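Long-range contacts in uncharacterized protein (Exiguobacterium sibiricum, PDB 3B77), which is of unknown function but carries a bacterial pleckstrin-homology domain joined to a helical region that probably mediates oligomerisation: residues Asp26-Tyr31 and Cys42-Ala47; Asp85-Ile90 and Ser100-Lys105; Glu127-Leu132 and Lys177-Asp182. All coordinates share one frame; numbering follows the deposited sequence.

In the fold
From the N terminus, contact 1 comes first, at the open end of the hairpin of strands 30-35 and 39-44, closing a short loop of ten intervening residues. Contact 2 does the same for the hairpin of strands 87-94 and 97-104, in the second sheet. The chain then enters helix 108-146, and contact 3 closes the longest loop, where helix 156-178 runs back to its flank. The three loops follow one another without nesting or crossing. Phe43 of contact 1 touches Ile101 of contact 2, joining the sheets, and Asp182 of contact 3 packs on Asn45, bringing the helical region against the first sheet. Contacts 2 and 3 stay about 18 Å apart at their nearest atoms.

Contact 1 of 3, residues Asp26-Tyr31 and Cys42-Ala47; sequences DGEKIY and CFTNLA
Glu28 reaches across to Thr44 with an extended side chain, its CG anti to the backbone N (chi1 -170°), and the two side chains meet at about a right angle. The hydroxyl OG1 of Thr44 donates to OE2 of Glu28 over a short 2.5 Å, arriving on the anti side of the carboxylate. That same OG1 accepts from two amides of its own segment, Leu46 N at 3.0 Å and Ala47 N at 2.9 Å, forming an ST turn and an ST motif, so three bonds grip one oxygen. Arg65 forms a salt bridge to OE2 and the backbone N of Leu23 binds OE1, so both carboxylate oxygens have partners. An alanine in place of Thr44 would probably leave the amides of Leu46 and Ala47 without their acceptor and the Glu28 carboxylate with one partner fewer to fix its rotation. Asn45 supplies the other side-chain bond: its OD1 takes the N-H of Lys29 at 2.9 Å, nearly straight, with the donor above the carbonyl plane.

Backbone bonds carry the rest of the polar contact, which belongs to the antiparallel hairpin of strands 30-35 and 39-44 in the five-stranded sheet of the PH domain. Tyr31 N binds Phe43 O at 2.8 Å, and Asn45 N reaches Lys29 O at 3.3 Å. Between them Ile30 and Thr44 form a non-hydrogen-bonded pair.

Apolar contacts flank these bonds. The Cys42 sulfur SG lies 3.7 Å from both CG1 and CG2 of Ile30, while Leu46 lays its CD1 against CB of Glu28, 3.6 Å away. The Tyr31 ring crosses Asn45 obliquely, its CE1 nearest Asn45 CB, and the Tyr31 side chain also touches Glu188 of helix 184-191.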
loop_
_atom_site.group_PDB
_atom_site.type_symbol
_atom_site.label_atom_id
_atom_site.label_comp_id
_atom_site.label_asym_id
_atom_site.label_seq_id
_atom_site.Cartn_x
_atom_site.Cartn_y
_atom_site.Cartn_z
ATOM N N ASP A 26 36.997 40.661 -21.199
ATOM C CA ASP A 26 36.158 39.546 -21.650
ATOM C C ASP A 26 35.424 39.821 -22.951
ATOM O O ASP A 26 34.465 39.123 -23.268
ATOM C CB ASP A 26 35.137 39.173 -20.582
ATOM C CG ASP A 26 35.779 38.898 -19.254
ATOM O OD1 ASP A 26 36.211 39.869 -18.603
ATOM O OD2 ASP A 26 35.849 37.716 -18.864
ATOM N N GLY A 27 35.888 40.817 -23.707
ATOM C CA GLY A 27 35.306 41.157 -24.998
ATOM C C GLY A 27 33.942 41.833 -24.927
ATOM O O GLY A 27 33.185 41.845 -25.909
ATOM N N GLU A 28 33.629 42.409 -23.774
ATOM C CA GLU A 28 32.387 43.121 -23.610
ATOM C C GLU A 28 32.459 44.452 -24.373
ATOM O O GLU A 28 33.418 45.217 -24.251
ATOM C CB GLU A 28 32.085 43.358 -22.134
ATOM C CG GLU A 28 30.681 43.877 -21.920
ATOM C CD GLU A 28 30.388 44.186 -20.495
ATOM O OE1 GLU A 28 31.346 44.435 -19.755
ATOM O OE2 GLU A 28 29.190 44.223 -20.116
ATOM N N LYS A 29 31.413 44.720 -25.145
ATOM C CA LYS A 29 31.390 45.836 -26.059
ATOM C C LYS A 29 30.108 46.663 -25.843
ATOM O O LYS A 29 29.034 46.107 -25.654
ATOM C CB LYS A 29 31.513 45.257 -27.474
ATOM C CG LYS A 29 31.148 46.189 -28.611
ATOM C CD LYS A 29 31.543 45.614 -29.976
ATOM C CE LYS A 29 30.861 46.376 -31.100
ATOM N NZ LYS A 29 30.918 47.825 -30.848
ATOM N N ILE A 30 30.230 47.991 -25.844
ATOM C CA ILE A 30 29.080 48.891 -25.620
ATOM C C ILE A 30 28.324 49.091 -26.910
ATOM O O ILE A 30 28.920 49.440 -27.913
ATOM C CB ILE A 30 29.493 50.285 -25.140
ATOM C CG1 ILE A 30 30.356 50.217 -23.878
ATOM C CG2 ILE A 30 28.269 51.114 -24.850
ATOM C CD1 ILE A 30 30.920 51.565 -23.423
ATOM N N TYR A 31 27.014 48.857 -26.885
ATOM C CA TYR A 31 26.155 49.018 -28.061
ATOM C C TYR A 31 25.212 50.203 -27.961
ATOM O O TYR A 31 24.673 50.641 -28.965
ATOM C CB TYR A 31 25.347 47.753 -28.309
ATOM C CG TYR A 31 26.148 46.643 -28.943
ATOM C CD1 TYR A 31 26.843 45.745 -28.161
ATOM C CD2 TYR A 31 26.210 46.500 -30.329
ATOM C CE1 TYR A 31 27.580 44.732 -28.713
ATOM C CE2 TYR A 31 26.956 45.484 -30.899
ATOM C CZ TYR A 31 27.635 44.601 -30.072
ATOM O OH TYR A 31 28.381 43.569 -30.579
ATOM N N CYS A 42 24.435 52.050 -19.728
ATOM C CA CYS A 42 25.322 51.458 -20.718
ATOM C C CYS A 42 24.850 50.069 -21.055
ATOM O O CYS A 42 24.830 49.215 -20.192
ATOM C CB CYS A 42 26.716 51.409 -20.107
ATOM S SG CYS A 42 28.019 50.815 -21.130
ATOM N N PHE A 43 24.424 49.867 -22.300
ATOM C CA PHE A 43 23.925 48.576 -22.771
ATOM C C PHE A 43 25.007 47.877 -23.578
ATOM O O PHE A 43 25.362 48.327 -24.651
ATOM C CB PHE A 43 22.688 48.754 -23.640
ATOM C CG PHE A 43 21.510 49.345 -22.913
ATOM C CD1 PHE A 43 21.384 50.721 -22.777
ATOM C CD2 PHE A 43 20.537 48.530 -22.376
ATOM C CE1 PHE A 43 20.288 51.271 -22.119
ATOM C CE2 PHE A 43 19.457 49.048 -21.735
ATOM C CZ PHE A 43 19.318 50.429 -21.595
ATOM N N THR A 44 25.512 46.767 -23.044
ATOM C CA THR A 44 26.560 45.982 -23.697
ATOM C C THR A 44 25.972 44.655 -24.161
ATOM O O THR A 44 24.775 44.376 -23.921
ATOM C CB THR A 44 27.754 45.664 -22.740
ATOM O OG1 THR A 44 27.426 44.549 -21.907
ATOM C CG2 THR A 44 28.124 46.864 -21.873
ATOM N N ASN A 45 26.815 43.852 -24.826
ATOM C CA ASN A 45 26.421 42.524 -25.268
ATOM C C ASN A 45 26.147 41.574 -24.117
ATOM O O ASN A 45 25.388 40.633 -24.269
ATOM C CB ASN A 45 27.467 41.906 -26.199
ATOM C CG ASN A 45 28.834 41.875 -25.597
ATOM O OD1 ASN A 45 29.244 42.814 -24.931
ATOM N ND2 ASN A 45 29.551 40.807 -25.826
ATOM N N LEU A 46 26.735 41.838 -22.957
ATOM C CA LEU A 46 26.580 40.971 -21.808
ATOM C C LEU A 46 25.667 41.492 -20.714
ATOM O O LEU A 46 25.106 40.680 -19.969
ATOM C CB LEU A 46 27.940 40.697 -21.179
ATOM C CG LEU A 46 29.052 40.193 -22.087
ATOM C CD1 LEU A 46 30.386 40.277 -21.328
ATOM C CD2 LEU A 46 28.811 38.768 -22.683
ATOM N N ALA A 47 25.528 42.812 -20.580
ATOM C CA ALA A 47 24.833 43.392 -19.420
ATOM C C ALA A 47 24.406 44.833 -19.597
ATOM O O ALA A 47 24.809 45.505 -20.570
ATOM C CB ALA A 47 25.731 43.331 -18.183
#

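Contact 2 of 3, residues Asp85-Ile90 and Ser100-Lys105; sequences DLDVEI and SIDVDK
Ser100 and Glu89 make the side-chain hydrogen bond of this strand pair: OG donates to Glu89 OE2 at 2.7 Å, coming from above the carboxylate plane. Four backbone bonds join the strands through two antiparallel hydrogen-bonded pairs, Val88 with Val103 and Ile90 with Ile101. In the first pair both N-to-O distances, Val88 N to Val103 O and the reverse, are 2.8 Å. Beyond them Lys105 N holds Leu86 O at 2.9 Å, and the lysine chain, bent at chi3, runs back past Leu86 to a weak bond from NZ to Asp85 O; the ammonium also binds Gly82 O.

Two acids sit close. Asp87 OD2 and Asp102 OD1 are 3.3 Å apart, both acceptors, with their carboxylate planes turned only 24° from each other; the repulsion would tend to favour a proton on one of them. Glu89 adds its CB at 3.4 Å from that Asp102 OD1.

The face bearing Val88, Ile90, Ile101 and Val103 is apolar. Ile90 and Ile101 lie side by side, pointing the same way, CG2 of the former 3.8 Å from CB of the latter, whereas Val88 and Val103 meet at a slant.

Val111, Leu114 and Leu118 of helix 108-146 pack on Val88, Ile90 and Val103, consistent with the C-terminal helix closing the PH barrel at one end. Ile34 of strand 30-35 meets Ile101 and Val103, and strand 73-79 flanks strand 87-94 along its other edge.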
loop_
_atom_site.group_PDB
_atom_site.type_symbol
_atom_site.label_atom_id
_atom_site.label_comp_id
_atom_site.label_asym_id
_atom_site.label_seq_id
_atom_site.Cartn_x
_atom_site.Cartn_y
_atom_site.Cartn_z
ATOM N N ASP A 85 6.119 68.135 -25.203
ATOM C CA ASP A 85 7.126 67.339 -24.477
ATOM C C ASP A 85 8.509 67.370 -25.119
ATOM O O ASP A 85 8.620 67.473 -26.342
ATOM C CB ASP A 85 6.659 65.888 -24.369
ATOM C CG ASP A 85 5.370 65.744 -23.564
ATOM O OD1 ASP A 85 5.323 66.244 -22.419
ATOM O OD2 ASP A 85 4.412 65.107 -24.064
ATOM N N LEU A 86 9.548 67.274 -24.281
ATOM C CA LEU A 86 10.958 67.270 -24.731
ATOM C C LEU A 86 11.619 65.876 -24.755
ATOM O O LEU A 86 12.730 65.710 -25.270
ATOM C CB LEU A 86 11.801 68.196 -23.844
ATOM C CG LEU A 86 11.541 69.701 -23.915
ATOM C CD1 LEU A 86 12.386 70.405 -22.869
ATOM C CD2 LEU A 86 11.828 70.241 -25.318
ATOM N N ASP A 87 10.922 64.874 -24.228
ATOM C CA ASP A 87 11.483 63.537 -24.111
ATOM C C ASP A 87 10.585 62.385 -24.570
ATOM O O ASP A 87 9.360 62.493 -24.627
ATOM C CB ASP A 87 11.893 63.300 -22.654
ATOM C CG ASP A 87 10.709 63.402 -21.668
ATOM O OD1 ASP A 87 9.539 63.492 -22.094
ATOM O OD2 ASP A 87 10.956 63.381 -20.441
ATOM N N VAL A 88 11.249 61.291 -24.929
ATOM C CA VAL A 88 10.610 60.005 -25.185
ATOM C C VAL A 88 11.040 59.121 -24.009
ATOM O O VAL A 88 12.137 59.269 -23.501
ATOM C CB VAL A 88 11.039 59.402 -26.553
ATOM C CG1 VAL A 88 10.602 60.293 -27.676
ATOM C CG2 VAL A 88 12.546 59.170 -26.638
ATOM N N GLU A 89 10.175 58.227 -23.550
ATOM C CA GLU A 89 10.480 57.386 -22.396
ATOM C C GLU A 89 10.500 55.924 -22.794
ATOM O O GLU A 89 9.565 55.438 -23.413
ATOM C CB GLU A 89 9.439 57.612 -21.296
ATOM C CG GLU A 89 9.660 56.783 -20.030
ATOM C CD GLU A 89 8.386 56.564 -19.194
ATOM O OE1 GLU A 89 7.426 55.928 -19.682
ATOM O OE2 GLU A 89 8.360 56.991 -18.025
ATOM N N ILE A 90 11.581 55.229 -22.437
ATOM C CA ILE A 90 11.712 53.780 -22.640
ATOM C C ILE A 90 11.680 53.123 -21.271
ATOM O O ILE A 90 12.276 53.612 -20.313
ATOM C CB ILE A 90 12.997 53.393 -23.407
ATOM C CG1 ILE A 90 12.989 51.899 -23.758
ATOM C CG2 ILE A 90 14.229 53.779 -22.621
ATOM C CD1 ILE A 90 14.080 51.497 -24.733
ATOM N N SER A 100 12.942 53.192 -16.134
ATOM C CA SER A 100 12.249 54.149 -16.947
ATOM C C SER A 100 13.288 55.196 -17.289
ATOM O O SER A 100 13.808 55.847 -16.399
ATOM C CB SER A 100 11.109 54.765 -16.159
ATOM O OG SER A 100 10.560 55.856 -16.878
ATOM N N ILE A 101 13.603 55.347 -18.570
ATOM C CA ILE A 101 14.644 56.280 -18.998
ATOM C C ILE A 101 14.075 57.296 -19.974
ATOM O O ILE A 101 13.514 56.916 -20.999
ATOM C CB ILE A 101 15.830 55.525 -19.654
ATOM C CG1 ILE A 101 16.334 54.400 -18.724
ATOM C CG2 ILE A 101 16.954 56.495 -19.993
ATOM C CD1 ILE A 101 17.341 53.470 -19.368
ATOM N N ASP A 102 14.210 58.581 -19.631
ATOM C CA ASP A 102 13.752 59.703 -20.478
ATOM C C ASP A 102 14.884 60.162 -21.376
ATOM O O ASP A 102 15.994 60.367 -20.902
ATOM C CB ASP A 102 13.274 60.876 -19.627
ATOM C CG ASP A 102 11.927 60.610 -18.971
ATOM O OD1 ASP A 102 10.992 60.189 -19.688
ATOM O OD2 ASP A 102 11.792 60.836 -17.751
ATOM N N VAL A 103 14.601 60.311 -22.666
ATOM C CA VAL A 103 15.619 60.619 -23.653
ATOM C C VAL A 103 15.158 61.768 -24.552
ATOM O O VAL A 103 13.980 61.858 -24.914
ATOM C CB VAL A 103 15.951 59.379 -24.525
ATOM C CG1 VAL A 103 17.079 59.671 -25.478
ATOM C CG2 VAL A 103 16.312 58.212 -23.663
ATOM N N ASP A 104 16.113 62.628 -24.909
ATOM C CA ASP A 104 15.898 63.751 -25.807
ATOM C C ASP A 104 15.111 63.311 -27.034
ATOM O O ASP A 104 15.594 62.480 -27.810
ATOM C CB ASP A 104 17.265 64.307 -26.232
ATOM C CG ASP A 104 17.177 65.647 -26.982
ATOM O OD1 ASP A 104 16.143 65.963 -27.638
ATOM O OD2 ASP A 104 18.194 66.374 -26.920
ATOM N N LYS A 105 13.917 63.890 -27.219
ATOM C CA LYS A 105 13.057 63.513 -28.339
ATOM C C LYS A 105 13.745 63.659 -29.676
ATOM O O LYS A 105 13.356 62.985 -30.631
ATOM C CB LYS A 105 11.735 64.283 -28.348
ATOM C CG LYS A 105 11.856 65.784 -28.600
ATOM C CD LYS A 105 10.503 66.513 -28.471
ATOM C CE LYS A 105 9.730 66.615 -29.789
ATOM N NZ LYS A 105 8.399 67.355 -29.685
#

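Contact 3 of 3, residues Glu127-Leu132 and Lys177-Asp182; sequences EGQKML and KWNQKD
Trp178 lies against helix 108-146, and the tight part of the contact is built on its indole. Met131, present as selenomethionine, sets its CB over one face, 3.6 Å from the centroid of the six-membered ring and 17° off the normal, a CH-pi contact. Its CG, placed anti to the carbonyl carbon (chi1 -60°), stays over the benzo part of the ring, 3.8 Å from Trp178 CZ3. The selenium is farther off and oblique, 5.0 Å from the same centroid, the Met-aromatic part of the pairing. Lys177 CG covers the opposite face, so the indole is sandwiched between aliphatic carbons. Leu132 slides past the tryptophan in the opposite direction, with CG 3.8 Å from Trp178 CB and CD2 at the ring edge.

Gly128, with no side chain, lets the backbones come close: its CA lies 4.5 Å from the CA of Trp178, and its O 3.3 Å from Trp178 CB.

The other side is looser and polar. Gln129, bent at chi2, brings NE2 to 3.3 Å from Asn179 OD1, and the two amide planes are turned 35° from each other. Asn179 ND2 rests 3.8 Å from Leu132 CD1 while bonding to Tyr175 O. After Asn179 the chain leaves the helix flank.

The indole NE1 is hydrogen-bonded to ND1 of His174. Phe168 of a neighbouring subunit packs on Trp178, and Glu127 forms an intersubunit salt bridge to Lys181 of that same neighbour. The arrangement is that of an antiparallel helical hairpin, in which the end of helix 156-178 docks on helix 108-146, consistent with the YvbH-like oligomerisation region to which segment 177-182 belongs.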
loop_
_atom_site.group_PDB
_atom_site.type_symbol
_atom_site.label_atom_id
_atom_site.label_comp_id
_atom_site.label_asym_id
_atom_site.label_seq_id
_atom_site.Cartn_x
_atom_site.Cartn_y
_atom_site.Cartn_z
ATOM N N GLU A 127 11.462 32.551 -24.485
ATOM C CA GLU A 127 11.372 31.316 -25.213
ATOM C C GLU A 127 12.342 30.307 -24.611
ATOM O O GLU A 127 11.977 29.164 -24.407
ATOM C CB GLU A 127 11.620 31.564 -26.699
ATOM C CG GLU A 127 10.572 30.869 -27.572
ATOM C CD GLU A 127 10.056 31.762 -28.700
ATOM O OE1 GLU A 127 10.639 31.692 -29.824
ATOM O OE2 GLU A 127 9.078 32.540 -28.434
ATOM N N GLY A 128 13.540 30.745 -24.258
ATOM C CA GLY A 128 14.512 29.892 -23.624
ATOM C C GLY A 128 14.003 29.264 -22.346
ATOM O O GLY A 128 14.289 28.089 -22.076
ATOM N N GLN A 129 13.267 30.028 -21.543
ATOM C CA GLN A 129 12.724 29.471 -20.307
ATOM C C GLN A 129 11.755 28.344 -20.601
ATOM O O GLN A 129 11.688 27.371 -19.838
ATOM C CB GLN A 129 12.073 30.558 -19.402
ATOM C CG GLN A 129 13.116 31.424 -18.623
ATOM C CD GLN A 129 14.184 30.566 -17.872
ATOM O OE1 GLN A 129 13.880 29.890 -16.872
ATOM N NE2 GLN A 129 15.435 30.581 -18.387
ATOM N N LYS A 130 11.010 28.462 -21.705
ATOM C CA LYS A 130 10.081 27.409 -22.106
ATOM C C LYS A 130 10.847 26.148 -22.523
ATOM O O LYS A 130 10.436 25.045 -22.221
ATOM C CB LYS A 130 9.153 27.890 -23.246
ATOM C CG LYS A 130 8.117 28.990 -22.879
HETATM N N MSE A 131 11.959 26.327 -23.228
HETATM C CA MSE A 131 12.796 25.201 -23.664
HETATM C C MSE A 131 13.482 24.529 -22.496
HETATM O O MSE A 131 13.570 23.338 -22.501
HETATM C CB MSE A 131 13.846 25.652 -24.646
HETATM C CG MSE A 131 13.286 26.271 -25.901
HETATM SE SE MSE A 131 12.205 25.052 -27.002
HETATM C CE MSE A 131 10.396 25.765 -26.627
ATOM N N LEU A 132 13.927 25.279 -21.482
ATOM C CA LEU A 132 14.495 24.658 -20.277
ATOM C C LEU A 132 13.496 23.692 -19.650
ATOM O O LEU A 132 13.869 22.578 -19.278
ATOM C CB LEU A 132 14.884 25.698 -19.201
ATOM C CG LEU A 132 16.293 26.250 -19.188
ATOM C CD1 LEU A 132 16.449 27.156 -17.973
ATOM C CD2 LEU A 132 17.308 25.118 -19.168
ATOM N N LYS A 177 22.603 26.625 -22.923
ATOM C CA LYS A 177 21.963 26.951 -24.195
ATOM C C LYS A 177 20.797 27.920 -24.064
ATOM O O LYS A 177 20.659 28.811 -24.888
ATOM C CB LYS A 177 21.456 25.693 -24.856
ATOM C CG LYS A 177 20.956 25.908 -26.256
ATOM C CD LYS A 177 20.868 24.581 -26.998
ATOM C CE LYS A 177 20.453 24.774 -28.452
ATOM N NZ LYS A 177 20.427 23.511 -29.274
ATOM N N TRP A 178 19.952 27.732 -23.050
ATOM C CA TRP A 178 18.742 28.492 -22.933
ATOM C C TRP A 178 18.853 29.656 -21.943
ATOM O O TRP A 178 17.883 30.375 -21.765
ATOM C CB TRP A 178 17.555 27.579 -22.571
ATOM C CG TRP A 178 17.432 26.408 -23.466
ATOM C CD1 TRP A 178 17.607 25.100 -23.140
ATOM C CD2 TRP A 178 17.207 26.436 -24.872
ATOM N NE1 TRP A 178 17.489 24.298 -24.264
ATOM C CE2 TRP A 178 17.241 25.099 -25.336
ATOM C CE3 TRP A 178 16.990 27.463 -25.785
ATOM C CZ2 TRP A 178 17.019 24.762 -26.654
ATOM C CZ3 TRP A 178 16.778 27.135 -27.100
ATOM C CH2 TRP A 178 16.811 25.786 -27.534
ATOM N N ASN A 179 20.003 29.805 -21.282
ATOM C CA ASN A 179 20.355 31.013 -20.528
ATOM C C ASN A 179 21.568 31.617 -21.203
ATOM O O ASN A 179 22.624 31.719 -20.578
ATOM C CB ASN A 179 20.765 30.710 -19.095
ATOM C CG ASN A 179 19.653 30.211 -18.272
ATOM O OD1 ASN A 179 18.729 30.952 -17.936
ATOM N ND2 ASN A 179 19.761 28.959 -17.865
ATOM N N GLN A 180 21.437 32.021 -22.463
ATOM C CA GLN A 180 22.582 32.567 -23.183
ATOM C C GLN A 180 23.117 33.860 -22.553
ATOM O O GLN A 180 22.382 34.646 -21.945
ATOM C CB GLN A 180 22.293 32.694 -24.673
ATOM C CG GLN A 180 21.601 33.925 -25.167
ATOM C CD GLN A 180 21.306 33.848 -26.704
ATOM O OE1 GLN A 180 20.783 32.831 -27.213
ATOM N NE2 GLN A 180 21.636 34.924 -27.433
ATOM N N LYS A 181 24.418 34.049 -22.669
ATOM C CA LYS A 181 25.081 35.183 -22.036
ATOM C C LYS A 181 25.138 36.417 -22.927
ATOM O O LYS A 181 24.943 37.541 -22.459
ATOM C CB LYS A 181 26.502 34.766 -21.603
ATOM C CG LYS A 181 26.490 34.045 -20.272
ATOM C CD LYS A 181 27.707 33.185 -20.006
ATOM C CE LYS A 181 27.850 32.919 -18.470
ATOM N NZ LYS A 181 26.520 32.830 -17.723
ATOM N N ASP A 182 25.371 36.166 -24.211
ATOM C CA ASP A 182 25.650 37.187 -25.186
ATOM C C ASP A 182 24.467 37.477 -26.135
ATOM O O ASP A 182 23.909 36.583 -26.770
ATOM C CB ASP A 182 26.873 36.735 -25.991
ATOM C CG ASP A 182 27.547 37.846 -26.691
ATOM O OD1 ASP A 182 26.892 38.816 -27.093
ATOM O OD2 ASP A 182 28.760 37.740 -26.852
#